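Side-chain contacts in lactate utilization protein C (Deinococcus radiodurans, PDB 2G40), which may take part in L-lactate utilization and forms a homodimer: residues Thr72-Ala76 and Ala77-Gly81; Ala97-Ala101 and Pro102-Val106; Pro115-His119 and Ala120-Arg124; Arg152-Leu155 and Ser156-Asp160; Cys164-Glu168 and Asp169-Gln173. All coordinates share one frame; numbering follows the deposited sequence. Where two conformers were deposited one is given.

The five local contacts fall into two groups around the parallel sheet. Interactions 1, 2 and 5 touch one another: Leu79 of interaction 1 lies with CD2 3.5 Å from Trp103 NE1 of interaction 2, and Trp103 CH2 is 3.6 Å from Val165 CG1 of interaction 5, a residue that Leu79 also touches. Interactions 3 and 4, with centres 9 Å apart, pack together at the subunit interface, Leu122 CD2 approaching Leu155 CD2 to 3.6 Å. The two groups stand well apart, with the centres of interactions 3 and 5 about 28 Å from each other on opposite sides of the chain's centre.

Interaction 1: Thr72-Ala76 and Ala77-Gly81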
# COMPACT_ATOMS: atom_id res chain seq x y z
N THR A 72 -3.71 3.64 -22.15
CA THR A 72 -3.25 3.47 -23.52
C THR A 72 -2.51 2.16 -23.61
O THR A 72 -1.87 1.74 -22.67
CB THR A 72 -2.37 4.65 -23.98
OG1 THR A 72 -2.14 4.56 -25.40
CG2 THR A 72 -1.06 4.68 -23.24
N HIS A 73 -2.63 1.50 -24.76
CA HIS A 73 -1.89 0.27 -25.01
C HIS A 73 -0.99 0.57 -26.20
O HIS A 73 -1.46 0.99 -27.24
CB HIS A 73 -2.83 -0.89 -25.31
CG HIS A 73 -2.15 -2.23 -25.40
ND1 HIS A 73 -2.85 -3.40 -25.52
CD2 HIS A 73 -0.84 -2.58 -25.38
CE1 HIS A 73 -2.01 -4.42 -25.59
NE2 HIS A 73 -0.78 -3.95 -25.51
N VAL A 74 0.32 0.40 -26.01
CA VAL A 74 1.30 0.74 -27.03
C VAL A 74 2.28 -0.43 -27.22
O VAL A 74 2.33 -1.33 -26.39
CB VAL A 74 2.07 2.05 -26.66
CG1 VAL A 74 1.13 3.23 -26.55
CG2 VAL A 74 2.88 1.87 -25.36
N SER A 75 3.04 -0.40 -28.31
CA SER A 75 4.17 -1.31 -28.50
C SER A 75 5.36 -0.87 -27.66
O SER A 75 5.42 0.28 -27.24
CB SER A 75 4.60 -1.30 -29.97
OG SER A 75 5.13 -0.01 -30.32
N ALA A 76 6.32 -1.77 -27.47
CA ALA A 76 7.57 -1.42 -26.78
C ALA A 76 8.24 -0.21 -27.42
O ALA A 76 8.75 0.66 -26.71
CB ALA A 76 8.52 -2.58 -26.78
N ALA A 77 8.25 -0.18 -28.76
CA ALA A 77 8.84 0.92 -29.52
C ALA A 77 8.16 2.25 -29.25
O ALA A 77 8.80 3.30 -29.26
CB ALA A 77 8.78 0.61 -31.02
N GLU A 78 6.85 2.19 -29.03
CA GLU A 78 6.05 3.37 -28.77
C GLU A 78 6.13 3.83 -27.31
O GLU A 78 5.73 4.95 -26.99
CB GLU A 78 4.59 3.08 -29.13
CG GLU A 78 4.36 2.93 -30.64
CD GLU A 78 2.98 2.36 -30.99
OE1 GLU A 78 2.38 1.60 -30.19
OE2 GLU A 78 2.51 2.66 -32.10
N LEU A 79 6.63 2.97 -26.42
CA LEU A 79 6.56 3.25 -24.99
C LEU A 79 7.20 4.59 -24.58
O LEU A 79 6.53 5.38 -23.93
CB LEU A 79 7.13 2.10 -24.16
CG LEU A 79 7.18 2.31 -22.64
CD1 LEU A 79 5.79 2.54 -22.04
CD2 LEU A 79 7.81 1.12 -22.00
N PRO A 80 8.47 4.84 -24.93
CA PRO A 80 9.06 6.11 -24.50
C PRO A 80 8.23 7.32 -24.92
O PRO A 80 8.02 8.21 -24.12
CB PRO A 80 10.45 6.13 -25.13
CG PRO A 80 10.54 4.93 -25.99
CD PRO A 80 9.43 3.99 -25.65
N GLY A 81 7.74 7.31 -26.15
CA GLY A 81 6.86 8.36 -26.64
C GLY A 81 5.56 8.50 -25.87
O GLY A 81 5.12 9.61 -25.58
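Glu78 reaches with an extended chain to Ser75, whose backbone N donates to Glu78 OE1 over 2.8 Å in an almost straight bond (N-H...O 174°). OE1 is met on its anti side, with the donor 23° out of the carboxylate plane. The grip is returned, since Glu78 N donates to Ser75 OG at 3.1 Å and, weakly, to Ser75 O. With chi1 at 65°, Ser75 OG lies between its own backbone N and carbonyl carbon, a position that brings it over the start of the glutamate chain and within 3.1 Å of Glu78 CG. Here strand 70-74, an edge strand of the parallel sheet within this chain, gives way to helix 79-87, the beta-to-alpha step of a Rossmann-like fold. Ala76 contributes through its carbonyl rather than its methyl group. Ala76 O accepts from Leu79 N at 3.1 Å, while Leu79 CB lies 3.3 Å from the same oxygen. Pro80, which has no N-H to offer, brings CD to 3.6 Å from Ala76 O. Val74 lies obliquely to the glutamate chain, its CB 3.6 Å from Glu78 OE1, and its CG2 methyl rests near Leu79 CA. Val74 and Leu79 both continue onto Ile221 of strand 217-223, the next strand of the sheet.

Interaction 2: Ala97-Ala101 and Pro102-Val106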
# COMPACT_ATOMS: atom_id res chain seq x y z
N ALA A 97 15.09 3.64 -9.78
CA ALA A 97 16.38 3.21 -10.31
C ALA A 97 16.27 2.07 -11.33
O ALA A 97 17.08 1.95 -12.25
CB ALA A 97 17.31 2.80 -9.12
N GLY A 98 15.26 1.22 -11.17
CA GLY A 98 15.10 0.05 -12.04
C GLY A 98 14.31 0.27 -13.30
O GLY A 98 14.07 -0.68 -14.06
N ILE A 99 13.87 1.50 -13.56
CA ILE A 99 13.18 1.79 -14.81
C ILE A 99 14.21 1.65 -15.94
O ILE A 99 15.27 2.27 -15.86
CB ILE A 99 12.60 3.22 -14.79
CG1 ILE A 99 11.39 3.29 -13.85
CG2 ILE A 99 12.25 3.72 -16.20
CD1 ILE A 99 10.18 2.51 -14.30
N PRO A 100 13.92 0.83 -16.97
CA PRO A 100 14.90 0.74 -18.05
C PRO A 100 15.18 2.09 -18.72
O PRO A 100 14.27 2.81 -19.07
CB PRO A 100 14.26 -0.24 -19.04
CG PRO A 100 13.23 -0.98 -18.26
CD PRO A 100 12.76 -0.07 -17.18
N ALA A 101 16.46 2.41 -18.90
CA ALA A 101 16.86 3.63 -19.62
C ALA A 101 16.07 3.92 -20.92
O ALA A 101 15.72 5.06 -21.17
CB ALA A 101 18.35 3.60 -19.93
N PRO A 102 15.84 2.89 -21.76
CA PRO A 102 15.08 3.09 -23.01
C PRO A 102 13.69 3.69 -22.89
O PRO A 102 13.16 4.21 -23.86
CB PRO A 102 15.01 1.68 -23.61
CG PRO A 102 16.21 0.99 -23.05
CD PRO A 102 16.35 1.51 -21.66
N TRP A 103 13.08 3.62 -21.71
CA TRP A 103 11.77 4.24 -21.49
C TRP A 103 11.83 5.75 -21.37
O TRP A 103 10.81 6.42 -21.43
CB TRP A 103 11.16 3.74 -20.20
CG TRP A 103 10.85 2.29 -20.14
CD1 TRP A 103 11.30 1.30 -20.97
CD2 TRP A 103 10.06 1.67 -19.15
NE1 TRP A 103 10.82 0.09 -20.55
CE2 TRP A 103 10.05 0.29 -19.43
CE3 TRP A 103 9.36 2.14 -18.05
CZ2 TRP A 103 9.35 -0.62 -18.65
CZ3 TRP A 103 8.67 1.23 -17.25
CH2 TRP A 103 8.67 -0.13 -17.56
N LEU A 104 13.04 6.27 -21.14
CA LEU A 104 13.22 7.65 -20.78
C LEU A 104 13.66 8.43 -22.01
O LEU A 104 14.30 7.88 -22.92
CB LEU A 104 14.28 7.78 -19.70
CG LEU A 104 14.17 6.88 -18.46
CD1 LEU A 104 15.30 7.26 -17.50
CD2 LEU A 104 12.79 6.98 -17.79
N THR A 105 13.33 9.71 -22.01
CA THR A 105 13.57 10.55 -23.16
C THR A 105 14.10 11.90 -22.74
O THR A 105 13.76 12.40 -21.67
CB THR A 105 12.28 10.73 -23.98
OG1 THR A 105 11.19 11.01 -23.10
CG2 THR A 105 11.96 9.45 -24.72
N VAL A 106 14.95 12.48 -23.60
CA VAL A 106 15.49 13.83 -23.41
C VAL A 106 14.32 14.80 -23.31
O VAL A 106 13.34 14.69 -24.05
CB VAL A 106 16.44 14.19 -24.57
CG1 VAL A 106 16.64 15.72 -24.71
CG2 VAL A 106 17.77 13.48 -24.38
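Trp103 N donates to Pro100 O at 3.0 Å, and one residue further on Leu104 N donates to Ala101 O at 2.9 Å. Both bonds are fairly straight, and these two consecutive i to i+3 links wind the chain into a short 3-10 turn. Within that turn the Ala101 methyl carbon CB lies 3.4 Å from Pro102 CD, a closeness that follows from the peptide link to proline. The turn brings the Trp103 indole back over the Pro100 ring. Pro100 CD sits above the six-membered ring in a CH-pi contact, 3.7 Å from its centroid and 17° off the ring normal, while Pro100 CG reaches Trp103 NE1 at 3.5 Å. A chi1 of -63°, with Trp103 CG anti to the carbonyl carbon, swings the indole to the proline side. Ile99 crosses the indole at about a right angle, its CD1 3.6 Å from Trp103 CZ3, and its other branch, CG2, meets Leu104 CD2 at 3.7 Å. An alanine in place of Trp103 would lose the indole and is likely to open a gap beside Pro100 and Ile99, leaving Leu79 and Ile83 of helix 79-87 without their aromatic neighbour. Further out, Ile99 and Leu104 settle on Leu129 of strand 127-130. Main-chain bonds shape the turn, whereas its side chains meet through hydrocarbon and a pi face, which is consistent with the indole being placed here largely by shape.

Interaction 3: Pro115-His119 and Ala120-Arg124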
# COMPACT_ATOMS: atom_id res chain seq x y z
N PRO A 115 20.00 10.43 -3.31
CA PRO A 115 19.45 10.14 -1.98
C PRO A 115 17.94 10.35 -1.95
O PRO A 115 17.39 11.00 -2.86
CB PRO A 115 20.17 11.14 -1.07
CG PRO A 115 20.52 12.29 -1.98
CD PRO A 115 20.79 11.67 -3.32
N PRO A 116 17.26 9.85 -0.91
CA PRO A 116 15.81 9.85 -0.94
C PRO A 116 15.24 11.26 -1.06
O PRO A 116 15.73 12.19 -0.40
CB PRO A 116 15.41 9.21 0.39
CG PRO A 116 16.59 8.47 0.82
CD PRO A 116 17.77 9.28 0.35
N LEU A 117 14.26 11.41 -1.94
CA LEU A 117 13.61 12.70 -2.12
C LEU A 117 12.80 13.05 -0.88
O LEU A 117 12.09 12.21 -0.35
CB LEU A 117 12.68 12.64 -3.34
CG LEU A 117 13.37 12.38 -4.69
CD1 LEU A 117 12.40 11.89 -5.67
CD2 LEU A 117 14.05 13.65 -5.20
N SER A 118 12.87 14.30 -0.44
CA SER A 118 12.05 14.74 0.68
C SER A 118 10.57 14.76 0.30
O SER A 118 10.24 14.78 -0.88
CB SER A 118 12.45 16.15 1.08
OG SER A 118 12.11 17.06 0.04
N HIS A 119 9.69 14.81 1.30
CA HIS A 119 8.24 14.95 1.03
C HIS A 119 7.98 16.14 0.11
O HIS A 119 7.18 16.07 -0.82
CB HIS A 119 7.45 15.17 2.32
CG HIS A 119 7.54 14.02 3.29
ND1 HIS A 119 7.50 14.19 4.66
CD2 HIS A 119 7.68 12.69 3.08
CE1 HIS A 119 7.61 13.02 5.25
NE2 HIS A 119 7.72 12.09 4.31
N ALA A 120 8.68 17.24 0.36
CA ALA A 120 8.49 18.46 -0.43
C ALA A 120 8.94 18.26 -1.87
O ALA A 120 8.27 18.70 -2.79
CB ALA A 120 9.23 19.60 0.21
N GLU A 121 10.08 17.60 -2.06
CA GLU A 121 10.56 17.25 -3.40
C GLU A 121 9.56 16.35 -4.11
O GLU A 121 9.28 16.52 -5.30
CB GLU A 121 11.95 16.60 -3.34
CG GLU A 121 13.07 17.64 -3.18
CD GLU A 121 14.39 17.09 -2.62
OE1 GLU A 121 14.41 16.03 -1.95
OE2 GLU A 121 15.43 17.76 -2.81
N LEU A 122 9.04 15.36 -3.40
CA LEU A 122 8.01 14.48 -3.98
C LEU A 122 6.73 15.24 -4.32
O LEU A 122 6.10 14.98 -5.34
CB LEU A 122 7.68 13.35 -3.02
CG LEU A 122 8.85 12.40 -2.83
CD1 LEU A 122 8.54 11.46 -1.72
CD2 LEU A 122 9.11 11.67 -4.14
N ASP A 123 6.35 16.15 -3.44
CA ASP A 123 5.13 16.92 -3.65
C ASP A 123 5.29 17.88 -4.83
O ASP A 123 4.32 18.16 -5.55
CB ASP A 123 4.75 17.67 -2.38
CG ASP A 123 3.41 18.34 -2.49
OD1 ASP A 123 2.43 17.63 -2.80
OD2 ASP A 123 3.33 19.56 -2.28
N ARG A 124 6.51 18.36 -5.07
CA ARG A 124 6.76 19.31 -6.15
C ARG A 124 6.99 18.65 -7.51
O ARG A 124 6.88 19.31 -8.55
CB ARG A 124 7.94 20.22 -5.78
CG ARG A 124 7.53 21.29 -4.75
CD ARG A 124 8.73 21.94 -4.04
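Leu122 N donates to Ser118 O at 2.9 Å, nearly along the C=O axis, and Asp123 N to His119 O at 2.7 Å, so the first turn of helix 119-124 is closed by i to i+4 bonds. Ser118 is its N-cap and forms a capping box with Glu121. Ser118 OG, held between its own backbone N and carbonyl carbon (chi1 67°), accepts from Glu121 N at 3.0 Å. In return Glu121 OE1 takes the N-H of Ser118 on its anti lone pair at 2.8 Å, with a weak bond from Ser118 OG beside it. Leu117, just before the cap, lies obliquely across Leu122, with Leu117 CD1 3.6 Å from Leu122 CD2, and both rest on Ile94 of strand 92-94. Leu122 also packs on Ala154, Leu155 and Ile158, and an alanine at its position would probably leave a gap against these residues and deprive Leu117 CD1 of its methyl neighbour. On the outer side the His119 ring meets His119 of the second subunit, their planes at about 50°. Close to the cap, Leu122 CG lies 3.4 Å from Ser118 O.

Interaction 4: Arg152-Leu155 and Ser156-Asp160; sequences RRAL and SLIPD
Ala154 O receives two N-H groups from the residues that follow it. Ile158 N donates at 3.0 Å, tilted 23° from the carbonyl plane, and Leu157 N donates at 3.2 Å from much higher above the same face. One residue earlier, Ser156 N makes only a weak bond to Arg153 O. The hydroxyl of Ser156 serves this turn through water. With chi1 at 46°, Ser156 OG points back along the chain, where one water lies 2.7 Å from Ser156 OG and also reaches Arg152 O. A second water lies 2.6 Å from Ser156 OG and approaches Arg153 O so closely that the exact geometry of that bond is doubtful. Both waters thus sit between the buried hydroxyl and the carbonyls that precede it. Pro159 breaks the series. Its ring lies against Leu155 O, with Pro159 CD at 3.0 Å and CG at 3.1 Å, where a helix would supply an N-H. Further out, Arg152 fixes the start of the turn: its NE makes a salt bridge to Asp113, and NH1 donates to Val212 O of the second subunit. Leu157 packs on Leu157 of that subunit, and this loop, which joins strand 141-144 to strand 161-167, lies at the dimer interface. The chemistry is that of a helical turn cut short by a proline: Ala154 O is doubly engaged, while Leu155 O is buried without a polar partner because the proline has no N-H, probably at some cost in energy.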
# COMPACT_ATOMS: atom_id res chain seq x y z
N ARG A 152 10.22 2.98 -3.44
CA ARG A 152 9.59 2.90 -2.11
C ARG A 152 8.17 3.44 -2.15
O ARG A 152 7.77 4.12 -3.08
CB ARG A 152 10.42 3.63 -1.06
CG ARG A 152 10.54 5.13 -1.29
CD ARG A 152 11.68 5.72 -0.49
NE ARG A 152 12.01 7.04 -0.95
CZ ARG A 152 11.62 8.17 -0.36
NH1 ARG A 152 10.98 8.17 0.81
NH2 ARG A 152 11.95 9.32 -0.90
N ARG A 153 7.42 3.15 -1.09
CA ARG A 153 6.00 3.46 -1.05
C ARG A 153 5.72 4.95 -1.23
O ARG A 153 4.76 5.30 -1.88
CB ARG A 153 5.40 2.93 0.24
CG ARG A 153 5.34 1.41 0.24
CD ARG A 153 4.29 0.90 1.18
NE ARG A 153 4.78 0.87 2.53
CZ ARG A 153 4.10 1.25 3.62
NH1 ARG A 153 2.87 1.74 3.55
NH2 ARG A 153 4.70 1.14 4.79
N ALA A 154 6.59 5.80 -0.71
CA ALA A 154 6.36 7.24 -0.78
C ALA A 154 6.27 7.75 -2.21
O ALA A 154 5.57 8.71 -2.45
CB ALA A 154 7.44 8.01 -0.03
N LEU A 155 7.00 7.12 -3.13
CA LEU A 155 7.11 7.62 -4.49
C LEU A 155 5.81 7.55 -5.26
O LEU A 155 5.59 8.35 -6.16
CB LEU A 155 8.16 6.84 -5.27
CG LEU A 155 9.60 6.84 -4.79
CD1 LEU A 155 10.49 6.29 -5.90
CD2 LEU A 155 10.03 8.22 -4.39
N SER A 156 4.96 6.60 -4.92
CA SER A 156 3.66 6.46 -5.58
C SER A 156 2.52 6.93 -4.68
O SER A 156 1.35 6.83 -5.04
CB SER A 156 3.45 5.01 -6.05
OG SER A 156 3.81 4.07 -5.04
N LEU A 157 2.85 7.50 -3.53
CA LEU A 157 1.83 8.04 -2.66
C LEU A 157 1.76 9.55 -2.69
O LEU A 157 0.69 10.12 -2.68
CB LEU A 157 2.05 7.60 -1.22
CG LEU A 157 0.97 8.19 -0.29
CD1 LEU A 157 -0.38 7.55 -0.57
CD2 LEU A 157 1.34 8.05 1.15
N ILE A 158 2.93 10.19 -2.66
CA ILE A 158 3.01 11.64 -2.49
C ILE A 158 2.84 12.44 -3.79
O ILE A 158 2.11 13.43 -3.81
CB ILE A 158 4.32 12.04 -1.78
CG1 ILE A 158 4.48 11.27 -0.45
CG2 ILE A 158 4.37 13.55 -1.55
CD1 ILE A 158 3.35 11.47 0.51
N PRO A 159 3.53 12.03 -4.89
CA PRO A 159 3.29 12.80 -6.11
C PRO A 159 1.84 12.67 -6.59
O PRO A 159 1.18 11.68 -6.29
CB PRO A 159 4.24 12.15 -7.13
CG PRO A 159 5.27 11.48 -6.28
CD PRO A 159 4.51 10.97 -5.11
N ASP A 160 1.36 13.66 -7.33
CA ASP A 160 -0.07 13.72 -7.66
C ASP A 160 -0.47 13.03 -8.95
O ASP A 160 -1.65 12.91 -9.23
CB ASP A 160 -0.48 15.16 -7.72
CG ASP A 160 -1.97 15.36 -7.51
OD1 ASP A 160 -2.56 14.68 -6.65
OD2 ASP A 160 -2.52 16.23 -8.19
O HOH W 1 6.40 3.26 -5.30
O HOH W 2 2.86 3.84 -2.67

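Interaction 5: Cys164-Glu168 and Asp169-Gln173; sequences CVVRE and DQIVQ
Arg167 lays its guanidinium over the side-chain amide of Gln170, the two planes only 16° apart and stacked. Gln170 CD and CG lie over one face of the guanidinium, CD 3.5 Å from its plane and offset toward the rim. A bend at chi3 (-55°) turns the arginine chain back over the glutamine. The carboxylate of Asp169 is set quite differently, its plane 84° from that of the guanidinium. Asp169 OD1 forms a salt bridge with Arg167 NE at 3.0 Å, though as a hydrogen bond it is bent and weak. The Gln170 amide is held at both ends: OE1 accepts from Arg167 N at 2.9 Å, in the amide plane on a lone pair, and from a water that also donates to Val165 O, while NE2 donates to Cys132 O. These bonds keep the amide from turning and present its face to the arginine. Main-chain bonds close the turn, Gln170 N donating to Arg167 O at 2.8 Å and Ile171 N to Glu168 O at 3.2 Å. On the inner side Val166 and Ile171 cross at about a right angle, Val166 CG1 3.5 Å from Ile171 CG1. Glu168 OE2 makes a salt bridge with Arg53. The whole is a short 3-10 turn leading from strand 161-167 of the Rossmann-like parallel sheet into strand 171-172 of the mixed sheet.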
# COMPACT_ATOMS: atom_id res chain seq x y z
N CYS A 164 1.95 4.54 -14.72
CA CYS A 164 2.26 3.17 -14.37
C CYS A 164 2.29 2.32 -15.62
O CYS A 164 1.28 2.20 -16.34
CB CYS A 164 1.22 2.66 -13.39
SG CYS A 164 1.54 1.01 -12.88
N VAL A 165 3.45 1.72 -15.88
CA VAL A 165 3.64 0.91 -17.09
C VAL A 165 3.39 -0.54 -16.72
O VAL A 165 4.02 -1.05 -15.81
CB VAL A 165 5.07 1.07 -17.67
CG1 VAL A 165 5.30 0.09 -18.81
CG2 VAL A 165 5.31 2.48 -18.12
N VAL A 166 2.48 -1.17 -17.44
CA VAL A 166 2.04 -2.53 -17.17
C VAL A 166 2.34 -3.33 -18.42
O VAL A 166 1.82 -3.05 -19.47
CB VAL A 166 0.53 -2.55 -16.91
CG1 VAL A 166 0.05 -4.00 -16.69
CG2 VAL A 166 0.17 -1.65 -15.72
N ARG A 167 3.20 -4.34 -18.32
CA ARG A 167 3.45 -5.18 -19.48
C ARG A 167 2.20 -6.00 -19.74
O ARG A 167 1.58 -6.43 -18.79
CB ARG A 167 4.62 -6.10 -19.24
CG ARG A 167 5.91 -5.40 -18.96
CD ARG A 167 7.08 -6.31 -19.22
NE ARG A 167 6.95 -7.55 -18.47
CZ ARG A 167 7.26 -7.67 -17.18
NH1 ARG A 167 7.75 -6.64 -16.49
NH2 ARG A 167 7.09 -8.84 -16.57
N GLU A 168 1.84 -6.22 -21.00
CA GLU A 168 0.70 -7.06 -21.33
C GLU A 168 0.73 -8.38 -20.54
O GLU A 168 -0.30 -8.80 -20.01
CB GLU A 168 0.63 -7.33 -22.83
CG GLU A 168 -0.53 -8.19 -23.28
CD GLU A 168 -0.29 -9.69 -23.19
OE1 GLU A 168 0.88 -10.14 -23.08
OE2 GLU A 168 -1.29 -10.43 -23.23
N ASP A 169 1.92 -8.98 -20.42
CA ASP A 169 2.08 -10.28 -19.73
C ASP A 169 1.99 -10.22 -18.22
O ASP A 169 2.04 -11.25 -17.56
CB ASP A 169 3.40 -10.96 -20.15
CG ASP A 169 4.64 -10.21 -19.70
OD1 ASP A 169 4.55 -9.29 -18.88
OD2 ASP A 169 5.74 -10.56 -20.19
N GLN A 170 1.85 -9.02 -17.67
CA GLN A 170 1.64 -8.86 -16.23
C GLN A 170 0.16 -8.77 -15.88
O GLN A 170 -0.19 -8.67 -14.70
CB GLN A 170 2.32 -7.58 -15.73
CG GLN A 170 3.81 -7.66 -15.65
CD GLN A 170 4.39 -6.36 -15.16
OE1 GLN A 170 4.23 -5.33 -15.80
NE2 GLN A 170 5.05 -6.40 -14.03
N ILE A 171 -0.70 -8.77 -16.88
CA ILE A 171 -2.12 -8.65 -16.62
C ILE A 171 -2.72 -10.05 -16.52
O ILE A 171 -2.58 -10.85 -17.43
CB ILE A 171 -2.83 -7.86 -17.72
CG1 ILE A 171 -2.22 -6.46 -17.85
CG2 ILE A 171 -4.31 -7.81 -17.44
CD1 ILE A 171 -2.55 -5.78 -19.19
N VAL A 172 -3.38 -10.34 -15.40
CA VAL A 172 -4.07 -11.62 -15.21
C VAL A 172 -5.53 -11.31 -15.03
O VAL A 172 -5.90 -10.16 -14.80
CB VAL A 172 -3.53 -12.41 -13.97
CG1 VAL A 172 -2.05 -12.69 -14.16
CG2 VAL A 172 -3.78 -11.66 -12.66
N GLN A 173 -6.36 -12.32 -15.16
CA GLN A 173 -7.79 -12.10 -15.09
C GLN A 173 -8.29 -11.90 -13.68
O GLN A 173 -9.03 -10.95 -13.40
CB GLN A 173 -8.54 -13.25 -15.75
CG GLN A 173 -10.04 -13.12 -15.60
CD GLN A 173 -10.78 -14.26 -16.21
OE1 GLN A 173 -10.21 -15.07 -16.95
NE2 GLN A 173 -12.07 -14.34 -15.90
O HOH W 3 5.65 -3.11 -15.31